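Local coordinates for protein putative NADH Oxidase (Clostridium acetobutylicum, PDB 3E10) that binds flavin mononucleotide at the interface of its two subunits and probably acts as an oxidoreductase of the nitroreductase family, at residues E87-D92 and K137-I142; P35-Q40 and M83-M88; K26-A31 and W43-L48; V75-E80 and F130-N135. All blocks are in the same frame, centred on the assembly; numbering follows the deposited sequence.

Contact 1: E87-D92 and K137-I142; sequences EMWEQD and KPFCVI. With FMN (flavin mononucleotide), chain C.
The indole of W89 lies between two side chains. CD of K137 sits 3.8 Å above one face, shifted toward the rim. CD of E90, the next residue of the same helix, lies over the opposite face, also toward the rim. The carbonyl O of P138 comes up near the ring plane, at the edge of the ring nearest the CH2 atom of W89. This is helix-on-sheet packing in the nitroreductase fold: the first turn of helix 89-106 rests on strand 136-145 of the antiparallel sheet. The side chains of W89 and K137 cross at about a right angle, and CE of K137 comes to 3.4 Å from CZ2 of W89. CG of W89 stands between the backbone N and the carbonyl carbon (chi1 74°), which places the root from which the indole reaches K137 and F139. The rings of W89 and F139 meet obliquely, with CZ3 of W89 3.8 Å from CD1 of F139. F139 and C140 both face L76 of the next strand, which makes a classic beta bulge. OE2 of E90 is bonded to NE2 of Q117 and lies 6.8 Å from NZ of K137, not in contact. M88, at the N-cap position, Q91 and D92 face the flavin instead: SE of M88 lies 3.9 Å from C6 of FMN. Arginines of the second subunit, among them R12 and R157, also bind this cofactor. Q91 packs on F139 of that subunit. The backbone O of E90 lies 3.5 Å from CE1 of F139, oblique to the ring.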
# COMPACT_ATOMS: atom_id res chain seq x y z
N GLU B 87 -7.86 -11.49 8.13
CA GLU B 87 -8.78 -10.74 7.31
C GLU B 87 -8.09 -9.62 6.53
O GLU B 87 -8.63 -9.15 5.53
CB GLU B 87 -9.85 -10.11 8.20
CG GLU B 87 -10.82 -11.09 8.84
CD GLU B 87 -10.35 -11.67 10.19
OE1 GLU B 87 -9.21 -11.43 10.63
OE2 GLU B 87 -11.18 -12.40 10.81
N MSE B 88 -6.94 -9.18 7.02
CA MSE B 88 -6.33 -8.00 6.42
C MSE B 88 -4.97 -8.24 5.77
O MSE B 88 -4.30 -7.30 5.41
CB MSE B 88 -6.27 -6.85 7.42
CG MSE B 88 -7.62 -6.20 7.66
SE MSE B 88 -7.64 -5.11 9.24
CE MSE B 88 -9.53 -4.89 9.34
N TRP B 89 -4.59 -9.50 5.54
CA TRP B 89 -3.24 -9.75 5.06
C TRP B 89 -2.95 -9.13 3.71
O TRP B 89 -1.82 -8.72 3.49
CB TRP B 89 -2.89 -11.25 5.05
CG TRP B 89 -3.51 -12.08 3.98
CD1 TRP B 89 -4.65 -12.77 4.07
CD2 TRP B 89 -2.97 -12.34 2.68
NE1 TRP B 89 -4.88 -13.44 2.88
CE2 TRP B 89 -3.86 -13.18 2.01
CE3 TRP B 89 -1.81 -11.95 2.03
CZ2 TRP B 89 -3.63 -13.65 0.73
CZ3 TRP B 89 -1.59 -12.40 0.73
CH2 TRP B 89 -2.48 -13.24 0.11
N GLU B 90 -3.94 -9.06 2.81
CA GLU B 90 -3.65 -8.49 1.51
C GLU B 90 -3.34 -7.00 1.60
O GLU B 90 -2.61 -6.47 0.77
CB GLU B 90 -4.78 -8.77 0.54
CG GLU B 90 -4.93 -10.26 0.25
CD GLU B 90 -6.04 -10.92 1.03
OE1 GLU B 90 -6.23 -10.57 2.24
OE2 GLU B 90 -6.71 -11.81 0.43
N GLN B 91 -3.88 -6.34 2.63
CA GLN B 91 -3.63 -4.92 2.82
C GLN B 91 -2.21 -4.69 3.31
O GLN B 91 -1.52 -3.79 2.80
CB GLN B 91 -4.66 -4.35 3.81
CG GLN B 91 -6.09 -4.46 3.26
CD GLN B 91 -7.15 -3.99 4.23
OE1 GLN B 91 -6.92 -3.06 5.01
NE2 GLN B 91 -8.33 -4.64 4.20
N ASP B 92 -1.77 -5.49 4.26
CA ASP B 92 -0.40 -5.45 4.72
C ASP B 92 0.56 -5.60 3.53
O ASP B 92 1.54 -4.88 3.42
CB ASP B 92 -0.10 -6.63 5.64
CG ASP B 92 -0.94 -6.69 6.90
OD1 ASP B 92 -1.66 -5.70 7.22
OD2 ASP B 92 -0.81 -7.75 7.59
N LYS B 137 1.26 -18.06 0.85
CA LYS B 137 0.32 -17.56 -0.13
C LYS B 137 0.94 -16.52 -1.03
O LYS B 137 1.42 -15.49 -0.55
CB LYS B 137 -0.84 -16.88 0.61
CG LYS B 137 -1.52 -17.88 1.57
CD LYS B 137 -2.77 -17.27 2.23
CE LYS B 137 -3.92 -17.02 1.26
NZ LYS B 137 -4.54 -18.29 0.74
N PRO B 138 0.93 -16.79 -2.34
CA PRO B 138 1.41 -15.77 -3.27
C PRO B 138 0.58 -14.50 -3.24
O PRO B 138 -0.64 -14.56 -3.17
CB PRO B 138 1.29 -16.43 -4.63
CG PRO B 138 1.19 -17.90 -4.36
CD PRO B 138 0.57 -18.04 -3.05
N PHE B 139 1.26 -13.36 -3.27
CA PHE B 139 0.59 -12.07 -3.29
C PHE B 139 0.75 -11.33 -4.62
O PHE B 139 -0.23 -11.00 -5.29
CB PHE B 139 1.04 -11.17 -2.13
CG PHE B 139 0.38 -9.82 -2.17
CD1 PHE B 139 -0.96 -9.68 -1.89
CD2 PHE B 139 1.06 -8.69 -2.60
CE1 PHE B 139 -1.59 -8.45 -1.95
CE2 PHE B 139 0.42 -7.44 -2.69
CZ PHE B 139 -0.88 -7.32 -2.37
N CYS B 140 1.99 -11.08 -5.03
CA CYS B 140 2.26 -10.40 -6.28
C CYS B 140 3.71 -10.65 -6.65
O CYS B 140 4.48 -11.21 -5.86
CB CYS B 140 1.98 -8.89 -6.19
SG CYS B 140 3.24 -7.90 -5.34
N VAL B 141 4.07 -10.23 -7.85
CA VAL B 141 5.48 -10.16 -8.26
C VAL B 141 5.77 -8.72 -8.63
O VAL B 141 4.93 -8.06 -9.23
CB VAL B 141 5.77 -11.07 -9.46
CG1 VAL B 141 7.23 -10.95 -9.89
CG2 VAL B 141 5.38 -12.54 -9.18
N ILE B 142 6.96 -8.23 -8.24
CA ILE B 142 7.43 -6.90 -8.67
C ILE B 142 8.65 -7.10 -9.57
O ILE B 142 9.63 -7.72 -9.16
CB ILE B 142 7.73 -6.00 -7.48
CG1 ILE B 142 6.44 -5.75 -6.65
CG2 ILE B 142 8.29 -4.63 -7.95
CD1 ILE B 142 6.63 -5.06 -5.38
N1 FMN C . -3.85 0.49 14.29
C2 FMN C . -4.87 0.74 15.18
O2 FMN C . -4.65 1.37 16.21
N3 FMN C . -6.16 0.36 14.90
C4 FMN C . -6.48 -0.40 13.79
O4 FMN C . -7.67 -0.69 13.57
C4A FMN C . -5.45 -0.64 12.87
N5 FMN C . -5.71 -1.32 11.71
C5A FMN C . -4.71 -1.55 10.79
C6 FMN C . -4.98 -2.22 9.60
C7 FMN C . -4.02 -2.45 8.65
C7M FMN C . -4.39 -3.18 7.37
C8 FMN C . -2.73 -1.98 8.87
C8M FMN C . -1.75 -2.02 7.73
C9 FMN C . -2.43 -1.30 10.05
C9A FMN C . -3.41 -1.07 11.02
N10 FMN C . -3.12 -0.44 12.23
C10 FMN C . -4.14 -0.19 13.13
C1' FMN C . -1.72 0.05 12.53
C2' FMN C . -0.83 -1.12 12.96
O2' FMN C . -1.14 -1.55 14.28
C3' FMN C . 0.63 -0.72 12.82
O3' FMN C . 0.91 -0.51 11.44
C4' FMN C . 1.62 -1.77 13.42
O4' FMN C . 1.48 -1.90 14.81
C5' FMN C . 3.06 -1.42 13.08
O5' FMN C . 3.45 -0.20 13.68
P FMN C . 3.95 0.99 12.72
O1P FMN C . 2.77 1.44 11.88
O2P FMN C . 4.42 2.07 13.67
O3P FMN C . 5.10 0.47 11.86

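Contact 2: P35-Q40 and M83-M88; sequences PSAGNQ and MKISEM. With FMN (flavin mononucleotide), chain C.
Q40 has the largest buried share of this contact: its carboxamide is held by the backbone of K84 and I85. OE1 of Q40 accepts a nearly straight bond from N of I85 (2.7 Å, 171° at the hydrogen). A second bond to OE1, from N of K84, is bent and weak. NE2 of Q40 gives its proton to O of I85 at 3.1 Å. That oxygen lies close to the amide plane of Q40, whereas NE2 stands above the carbonyl plane of I85. N of M88 reaches the same oxygen from the opposite face, so two donors grip it. NE2 is also bonded to OD2 of D92, and these partners on both ends of the amide fix its rotation. CG of Q40 is placed between its backbone N and carbonyl carbon (chi1 68°), and the extended chain beyond it carries the amide to the K84-I85 backbone. K84 passes alongside the loop, with CD 3.7 Å from O of G38. A water links its NZ to the backbone by donating to O of N39. I85 presses its CD1 onto the turn, 3.5 Å from N of G38. G38, at positive phi, has no side chain, and this methyl packs close on its backbone. A37 fills the inner side: its CB meets CB of M88 at 3.9 Å and lies 3.8 Å from C7 of FMN. N of S36 makes a weak bond to O3' of FMN. The two loops thus form part of the FMN pocket, which in this nitroreductase-family dimer is completed by residues of the second subunit.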
# COMPACT_ATOMS: atom_id res chain seq x y z
N PRO B 35 3.44 -0.76 7.41
CA PRO B 35 2.52 -1.04 8.48
C PRO B 35 1.87 -2.40 8.22
O PRO B 35 1.85 -2.90 7.09
CB PRO B 35 1.50 0.08 8.38
CG PRO B 35 1.47 0.40 6.92
CD PRO B 35 2.94 0.29 6.50
N SER B 36 1.31 -3.01 9.27
CA SER B 36 0.60 -4.28 9.12
C SER B 36 -0.40 -4.43 10.24
O SER B 36 -0.16 -3.99 11.36
CB SER B 36 1.55 -5.47 9.03
OG SER B 36 2.32 -5.70 10.19
N ALA B 37 -1.54 -5.01 9.92
CA ALA B 37 -2.60 -5.20 10.92
C ALA B 37 -2.05 -5.99 12.09
O ALA B 37 -1.41 -7.04 11.91
CB ALA B 37 -3.81 -5.88 10.29
N GLY B 38 -2.27 -5.50 13.30
CA GLY B 38 -1.73 -6.21 14.46
C GLY B 38 -0.20 -6.27 14.55
O GLY B 38 0.34 -7.05 15.31
N ASN B 39 0.51 -5.46 13.75
CA ASN B 39 1.93 -5.60 13.57
C ASN B 39 2.33 -7.05 13.22
O ASN B 39 3.40 -7.53 13.63
CB ASN B 39 2.70 -5.15 14.82
CG ASN B 39 4.18 -4.94 14.57
OD1 ASN B 39 4.62 -4.57 13.47
ND2 ASN B 39 4.99 -5.19 15.61
N GLN B 40 1.47 -7.73 12.47
CA GLN B 40 1.69 -9.15 12.19
C GLN B 40 2.83 -9.42 11.21
O GLN B 40 3.34 -10.54 11.18
CB GLN B 40 0.40 -9.84 11.74
CG GLN B 40 -0.16 -9.43 10.39
CD GLN B 40 -1.57 -9.93 10.17
OE1 GLN B 40 -2.04 -10.82 10.91
NE2 GLN B 40 -2.27 -9.33 9.19
N MSE B 83 -0.15 -14.89 10.63
CA MSE B 83 -1.29 -14.00 10.68
C MSE B 83 -2.02 -14.05 12.00
O MSE B 83 -2.52 -15.12 12.40
CB MSE B 83 -2.28 -14.31 9.58
CG MSE B 83 -1.70 -14.18 8.18
SE MSE B 83 -2.95 -14.75 6.86
CE MSE B 83 -1.77 -14.77 5.36
N LYS B 84 -2.09 -12.91 12.65
CA LYS B 84 -2.96 -12.67 13.81
C LYS B 84 -4.33 -12.15 13.37
O LYS B 84 -5.35 -12.41 14.01
CB LYS B 84 -2.30 -11.63 14.72
CG LYS B 84 -0.91 -11.97 15.22
CD LYS B 84 -0.20 -10.71 15.78
CE LYS B 84 1.13 -11.06 16.45
NZ LYS B 84 2.30 -11.20 15.51
N ILE B 85 -4.35 -11.43 12.24
CA ILE B 85 -5.54 -10.82 11.66
C ILE B 85 -5.55 -11.21 10.18
O ILE B 85 -5.14 -10.44 9.30
CB ILE B 85 -5.54 -9.27 11.86
CG1 ILE B 85 -5.42 -8.96 13.35
CG2 ILE B 85 -6.82 -8.66 11.28
CD1 ILE B 85 -5.06 -7.54 13.63
N SER B 86 -6.01 -12.42 9.89
CA SER B 86 -5.94 -12.92 8.55
C SER B 86 -6.86 -12.18 7.60
O SER B 86 -6.66 -12.20 6.39
CB SER B 86 -6.34 -14.39 8.51
OG SER B 86 -7.67 -14.61 8.92
N GLU B 87 -7.86 -11.49 8.13
CA GLU B 87 -8.78 -10.74 7.31
C GLU B 87 -8.09 -9.62 6.53
O GLU B 87 -8.63 -9.15 5.53
CB GLU B 87 -9.85 -10.11 8.20
CG GLU B 87 -10.82 -11.09 8.84
CD GLU B 87 -10.35 -11.67 10.19
OE1 GLU B 87 -9.21 -11.43 10.63
OE2 GLU B 87 -11.18 -12.40 10.81
N MSE B 88 -6.94 -9.18 7.02
CA MSE B 88 -6.33 -8.00 6.42
C MSE B 88 -4.97 -8.24 5.77
O MSE B 88 -4.30 -7.30 5.41
CB MSE B 88 -6.27 -6.85 7.42
CG MSE B 88 -7.62 -6.20 7.66
SE MSE B 88 -7.64 -5.11 9.24
CE MSE B 88 -9.53 -4.89 9.34
N1 FMN C . -3.85 0.49 14.29
C2 FMN C . -4.87 0.74 15.18
O2 FMN C . -4.65 1.37 16.21
N3 FMN C . -6.16 0.36 14.90
C4 FMN C . -6.48 -0.40 13.79
O4 FMN C . -7.67 -0.69 13.57
C4A FMN C . -5.45 -0.64 12.87
N5 FMN C . -5.71 -1.32 11.71
C5A FMN C . -4.71 -1.55 10.79
C6 FMN C . -4.98 -2.22 9.60
C7 FMN C . -4.02 -2.45 8.65
C7M FMN C . -4.39 -3.18 7.37
C8 FMN C . -2.73 -1.98 8.87
C8M FMN C . -1.75 -2.02 7.73
C9 FMN C . -2.43 -1.30 10.05
C9A FMN C . -3.41 -1.07 11.02
N10 FMN C . -3.12 -0.44 12.23
C10 FMN C . -4.14 -0.19 13.13
C1' FMN C . -1.72 0.05 12.53
C2' FMN C . -0.83 -1.12 12.96
O2' FMN C . -1.14 -1.55 14.28
C3' FMN C . 0.63 -0.72 12.82
O3' FMN C . 0.91 -0.51 11.44
C4' FMN C . 1.62 -1.77 13.42
O4' FMN C . 1.48 -1.90 14.81
C5' FMN C . 3.06 -1.42 13.08
O5' FMN C . 3.45 -0.20 13.68
P FMN C . 3.95 0.99 12.72
O1P FMN C . 2.77 1.44 11.88
O2P FMN C . 4.42 2.07 13.67
O3P FMN C . 5.10 0.47 11.86
O HOH W 1 4.53 -9.04 15.38
O HOH W 2 2.84 -12.36 13.43

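Contact 3: K26-A31 and W43-L48; sequences KLLRAA and WEFIVL
L28 and A31, one turn apart on helix 21-32, meet the ring of F45 on strand 43-48 from the same side, one at its root and one at its tip. CD2 of L28 bears on the root of the ring, 3.7 Å from CG. It lies 29° off the ring normal and 4.2 Å from the centroid, an off-centre CH-pi contact. CB of A31 touches the far end of the ring, 3.6 Å from CZ of F45. The ring tip rests against this methyl. With CG of F45 anti to its carbonyl carbon (chi1 -51°), the root of the ring sits beside CD2 of L28. L28 and F45 slide past each other in opposite directions. The other branch of L28 meets V47 tip to tip, with CD1 3.8 Å from CG2. One leucine therefore fills the hollow between F45 and V47, alternate residues on the same side of the strand. W43 is a lighter neighbour: O of A31 lies over one face of its indole, toward the rim. The contact is buried and its side-chain contacts are apolar. Helix and strand run nearly antiparallel, 163° between their directions, with their axes 10.5 Å apart at the closest. L76 of strand 72-79 also packs against F45, and residues 45-47 pair in parallel with a strand of the second subunit. This is helix-on-sheet packing at the outermost strand of the chain's own antiparallel sheet, in the alpha+beta nitroreductase fold, whose sheet continues into the partner subunit.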
# COMPACT_ATOMS: atom_id res chain seq x y z
N LYS B 26 18.02 -2.57 -0.01
CA LYS B 26 17.21 -1.42 0.32
C LYS B 26 15.73 -1.62 -0.05
O LYS B 26 14.85 -1.18 0.67
CB LYS B 26 17.77 -0.16 -0.34
CG LYS B 26 19.10 0.26 0.28
CD LYS B 26 19.92 1.14 -0.60
CE LYS B 26 21.10 1.68 0.19
NZ LYS B 26 20.64 2.63 1.25
N LEU B 27 15.47 -2.25 -1.20
CA LEU B 27 14.07 -2.53 -1.56
C LEU B 27 13.38 -3.42 -0.52
O LEU B 27 12.22 -3.20 -0.17
CB LEU B 27 14.01 -3.19 -2.93
CG LEU B 27 14.45 -2.35 -4.14
CD1 LEU B 27 14.53 -3.22 -5.42
CD2 LEU B 27 13.61 -1.11 -4.33
N LEU B 28 14.10 -4.43 -0.05
CA LEU B 28 13.57 -5.37 0.91
C LEU B 28 13.41 -4.74 2.28
O LEU B 28 12.44 -5.01 2.98
CB LEU B 28 14.45 -6.62 0.97
CG LEU B 28 14.38 -7.44 -0.32
CD1 LEU B 28 15.59 -8.42 -0.38
CD2 LEU B 28 13.05 -8.14 -0.47
N ARG B 29 14.37 -3.89 2.66
CA ARG B 29 14.23 -3.12 3.87
C ARG B 29 12.99 -2.23 3.82
O ARG B 29 12.25 -2.12 4.80
CB ARG B 29 15.50 -2.28 4.13
CG ARG B 29 16.66 -3.12 4.63
CD ARG B 29 17.90 -2.24 4.90
NE ARG B 29 19.04 -3.05 5.34
CZ ARG B 29 19.22 -3.51 6.58
NH1 ARG B 29 18.34 -3.22 7.56
NH2 ARG B 29 20.28 -4.24 6.86
N ALA B 30 12.76 -1.58 2.68
CA ALA B 30 11.60 -0.69 2.54
C ALA B 30 10.30 -1.49 2.71
O ALA B 30 9.39 -1.06 3.44
CB ALA B 30 11.60 0.05 1.20
N ALA B 31 10.22 -2.66 2.08
CA ALA B 31 9.05 -3.52 2.21
C ALA B 31 8.74 -3.83 3.67
O ALA B 31 7.59 -3.75 4.12
CB ALA B 31 9.30 -4.83 1.46
N TRP B 43 5.00 -11.10 5.85
CA TRP B 43 5.63 -11.19 4.53
C TRP B 43 6.85 -12.10 4.44
O TRP B 43 7.67 -12.21 5.38
CB TRP B 43 6.07 -9.80 4.06
CG TRP B 43 6.53 -8.88 5.19
CD1 TRP B 43 7.65 -8.99 5.95
CD2 TRP B 43 5.84 -7.72 5.64
NE1 TRP B 43 7.70 -7.96 6.86
CE2 TRP B 43 6.61 -7.16 6.67
CE3 TRP B 43 4.65 -7.12 5.25
CZ2 TRP B 43 6.18 -6.01 7.37
CZ3 TRP B 43 4.23 -5.94 5.92
CH2 TRP B 43 5.01 -5.42 6.97
N GLU B 44 6.98 -12.70 3.27
CA GLU B 44 8.16 -13.46 2.83
C GLU B 44 8.42 -13.05 1.40
O GLU B 44 7.49 -12.72 0.70
CB GLU B 44 7.84 -14.98 2.85
CG GLU B 44 7.55 -15.55 4.24
CD GLU B 44 8.78 -15.74 5.11
OE1 GLU B 44 9.93 -15.53 4.62
OE2 GLU B 44 8.60 -16.09 6.32
N PHE B 45 9.68 -13.07 0.98
CA PHE B 45 10.09 -12.57 -0.33
C PHE B 45 10.99 -13.59 -1.01
O PHE B 45 11.98 -14.04 -0.42
CB PHE B 45 10.87 -11.24 -0.19
CG PHE B 45 10.16 -10.21 0.63
CD1 PHE B 45 10.35 -10.14 1.99
CD2 PHE B 45 9.25 -9.34 0.06
CE1 PHE B 45 9.68 -9.21 2.78
CE2 PHE B 45 8.58 -8.41 0.84
CZ PHE B 45 8.80 -8.35 2.19
N ILE B 46 10.73 -13.87 -2.29
CA ILE B 46 11.68 -14.63 -3.11
C ILE B 46 12.31 -13.63 -4.09
O ILE B 46 11.62 -12.94 -4.83
CB ILE B 46 11.03 -15.77 -3.90
CG1 ILE B 46 10.22 -16.70 -3.01
CG2 ILE B 46 12.13 -16.59 -4.65
CD1 ILE B 46 9.37 -17.74 -3.78
N VAL B 47 13.63 -13.56 -4.06
CA VAL B 47 14.36 -12.61 -4.87
C VAL B 47 15.02 -13.41 -5.98
O VAL B 47 15.76 -14.38 -5.68
CB VAL B 47 15.43 -11.90 -4.03
CG1 VAL B 47 16.28 -10.99 -4.92
CG2 VAL B 47 14.75 -11.13 -2.86
N LEU B 48 14.73 -13.05 -7.23
CA LEU B 48 15.32 -13.72 -8.40
C LEU B 48 16.18 -12.77 -9.22
O LEU B 48 15.77 -11.65 -9.54
CB LEU B 48 14.25 -14.27 -9.31
CG LEU B 48 13.28 -15.34 -8.79
CD1 LEU B 48 12.11 -14.70 -7.97
CD2 LEU B 48 12.78 -16.17 -9.95

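Contact 4: V75-E80 and F130-N135; sequences VLLADE and FNLKSN
N135 grips the end of strand 72-79 twice, once with its side chain and once with its backbone, although the loop it ends has no regular structure. ND2 of N135 donates to OD1 of D79 at 2.9 Å, almost straight (170°). The oxygen lies in the amide plane of N135, but ND2 stands above the carboxylate plane of D79, with the two flat groups turned 52° apart. The side chains lie side by side and point the same way. CG of D79 is anti to its backbone N (chi1 -176°), which sets it beside the amide. The second bond runs from N of E80 to O of N135, also 2.9 Å. CA of D79 adds a CA-H...O contact to this same oxygen at 3.5 Å. D79 has further partners: its OD1 accepts from N of E81, and its OD2 forms a salt bridge with K82. In the fold, 130-135 is the connection from helix 120-129 to strand 136-145, running roughly alongside strand 72-79 in the same sense. The helix ends in a Schellman motif with N131, at positive phi, as its C-prime residue. Beyond the polar end, L132 and F130 reach back to alternate residues of the strand. CD1 of L132 meets CD2 of L77 at 3.9 Å, and CZ of F130 meets CG2 of V75 at the same separation. Y168 of the second subunit packs on L77 and L132. The exposed carboxylate of E80 extends past N135, with OE1 3.4 Å from its CA. One water donates both to OE2 of E80 and to O of S134.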
# COMPACT_ATOMS: atom_id res chain seq x y z
N VAL B 75 9.20 -11.79 -5.61
CA VAL B 75 7.90 -12.40 -5.36
C VAL B 75 7.51 -12.12 -3.90
O VAL B 75 8.25 -12.46 -2.99
CB VAL B 75 7.90 -13.91 -5.65
CG1 VAL B 75 6.48 -14.52 -5.52
CG2 VAL B 75 8.48 -14.21 -7.04
N LEU B 76 6.34 -11.51 -3.70
CA LEU B 76 5.81 -11.19 -2.38
C LEU B 76 4.82 -12.29 -2.02
O LEU B 76 3.92 -12.60 -2.79
CB LEU B 76 5.10 -9.83 -2.38
CG LEU B 76 5.99 -8.62 -2.13
CD1 LEU B 76 6.99 -8.42 -3.23
CD2 LEU B 76 5.13 -7.36 -1.93
N LEU B 77 5.00 -12.83 -0.81
CA LEU B 77 4.21 -13.91 -0.28
C LEU B 77 3.81 -13.58 1.15
O LEU B 77 4.51 -12.82 1.80
CB LEU B 77 5.05 -15.20 -0.27
CG LEU B 77 5.91 -15.59 -1.49
CD1 LEU B 77 6.99 -16.62 -1.03
CD2 LEU B 77 5.06 -16.24 -2.48
N ALA B 78 2.74 -14.21 1.63
CA ALA B 78 2.35 -14.08 3.02
C ALA B 78 2.24 -15.45 3.65
O ALA B 78 1.77 -16.38 3.02
CB ALA B 78 1.01 -13.36 3.15
N ASP B 79 2.64 -15.56 4.91
CA ASP B 79 2.58 -16.82 5.64
C ASP B 79 1.37 -16.83 6.58
O ASP B 79 1.28 -15.99 7.49
CB ASP B 79 3.85 -16.97 6.45
CG ASP B 79 3.94 -18.29 7.19
OD1 ASP B 79 2.99 -19.10 7.13
OD2 ASP B 79 4.98 -18.51 7.85
N GLU B 80 0.42 -17.71 6.30
CA GLU B 80 -0.74 -17.86 7.16
C GLU B 80 -0.36 -18.00 8.64
O GLU B 80 -1.10 -17.55 9.52
CB GLU B 80 -1.55 -19.09 6.75
CG GLU B 80 -2.34 -18.97 5.48
CD GLU B 80 -3.09 -20.31 5.14
OE1 GLU B 80 -2.65 -21.39 5.57
OE2 GLU B 80 -4.06 -20.26 4.38
N PHE B 130 7.08 -22.41 -7.55
CA PHE B 130 7.96 -22.44 -6.40
C PHE B 130 7.67 -23.59 -5.41
O PHE B 130 8.30 -23.66 -4.36
CB PHE B 130 7.85 -21.08 -5.69
CG PHE B 130 8.38 -19.94 -6.53
CD1 PHE B 130 9.75 -19.78 -6.71
CD2 PHE B 130 7.51 -19.06 -7.17
CE1 PHE B 130 10.24 -18.77 -7.50
CE2 PHE B 130 8.00 -18.03 -7.96
CZ PHE B 130 9.35 -17.87 -8.11
N ASN B 131 6.78 -24.51 -5.80
CA ASN B 131 6.31 -25.61 -4.96
C ASN B 131 6.05 -25.17 -3.53
O ASN B 131 6.61 -25.70 -2.60
CB ASN B 131 7.27 -26.79 -5.00
CG ASN B 131 6.68 -28.01 -4.37
OD1 ASN B 131 5.48 -28.26 -4.53
ND2 ASN B 131 7.48 -28.73 -3.57
N LEU B 132 5.20 -24.17 -3.38
CA LEU B 132 5.01 -23.58 -2.07
C LEU B 132 4.20 -24.48 -1.15
O LEU B 132 3.25 -25.12 -1.57
CB LEU B 132 4.27 -22.23 -2.20
CG LEU B 132 5.01 -21.17 -3.02
CD1 LEU B 132 4.14 -19.92 -3.14
CD2 LEU B 132 6.38 -20.87 -2.39
N LYS B 133 4.58 -24.47 0.12
CA LYS B 133 3.76 -25.01 1.21
C LYS B 133 2.38 -24.36 1.22
O LYS B 133 2.24 -23.18 0.89
CB LYS B 133 4.40 -24.71 2.55
CG LYS B 133 5.56 -25.58 2.95
CD LYS B 133 6.18 -25.11 4.27
CE LYS B 133 7.08 -23.88 4.11
NZ LYS B 133 8.20 -24.00 3.20
N SER B 134 1.37 -25.09 1.67
CA SER B 134 -0.01 -24.62 1.69
C SER B 134 -0.17 -23.25 2.39
O SER B 134 -0.97 -22.40 1.98
CB SER B 134 -0.86 -25.66 2.40
OG SER B 134 -2.14 -25.16 2.68
N ASN B 135 0.63 -23.05 3.44
CA ASN B 135 0.50 -21.84 4.25
C ASN B 135 1.16 -20.62 3.64
O ASN B 135 0.98 -19.52 4.16
CB ASN B 135 1.05 -22.07 5.66
CG ASN B 135 2.47 -22.62 5.69
OD1 ASN B 135 2.71 -23.73 5.21
ND2 ASN B 135 3.42 -21.84 6.21
O HOH W 3 -3.40 -20.95 1.52

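Contacts 1, 3 and 4 all reach the four-stranded antiparallel sheet, ordered 43-48, 72-79, 136-145, 110-115. Contact 3 uses the first strand, contact 4 the second and contact 1 the third. The centres of contacts 1 and 4 are about 10 Å apart, those of contacts 3 and 4 about 14 Å. Contact 2 lies about 11 Å from contact 1 and shares E87 and M88 with it. D92 of contact 1 bonds to A37 and Q40 of contact 2, and both contacts touch FMN. Along the chain contact 3 closes before contacts 1 and 4 open, and its segments alternate with those of contact 2. The flavin pocket is thus joined to the sheet through the start of helix 89-106.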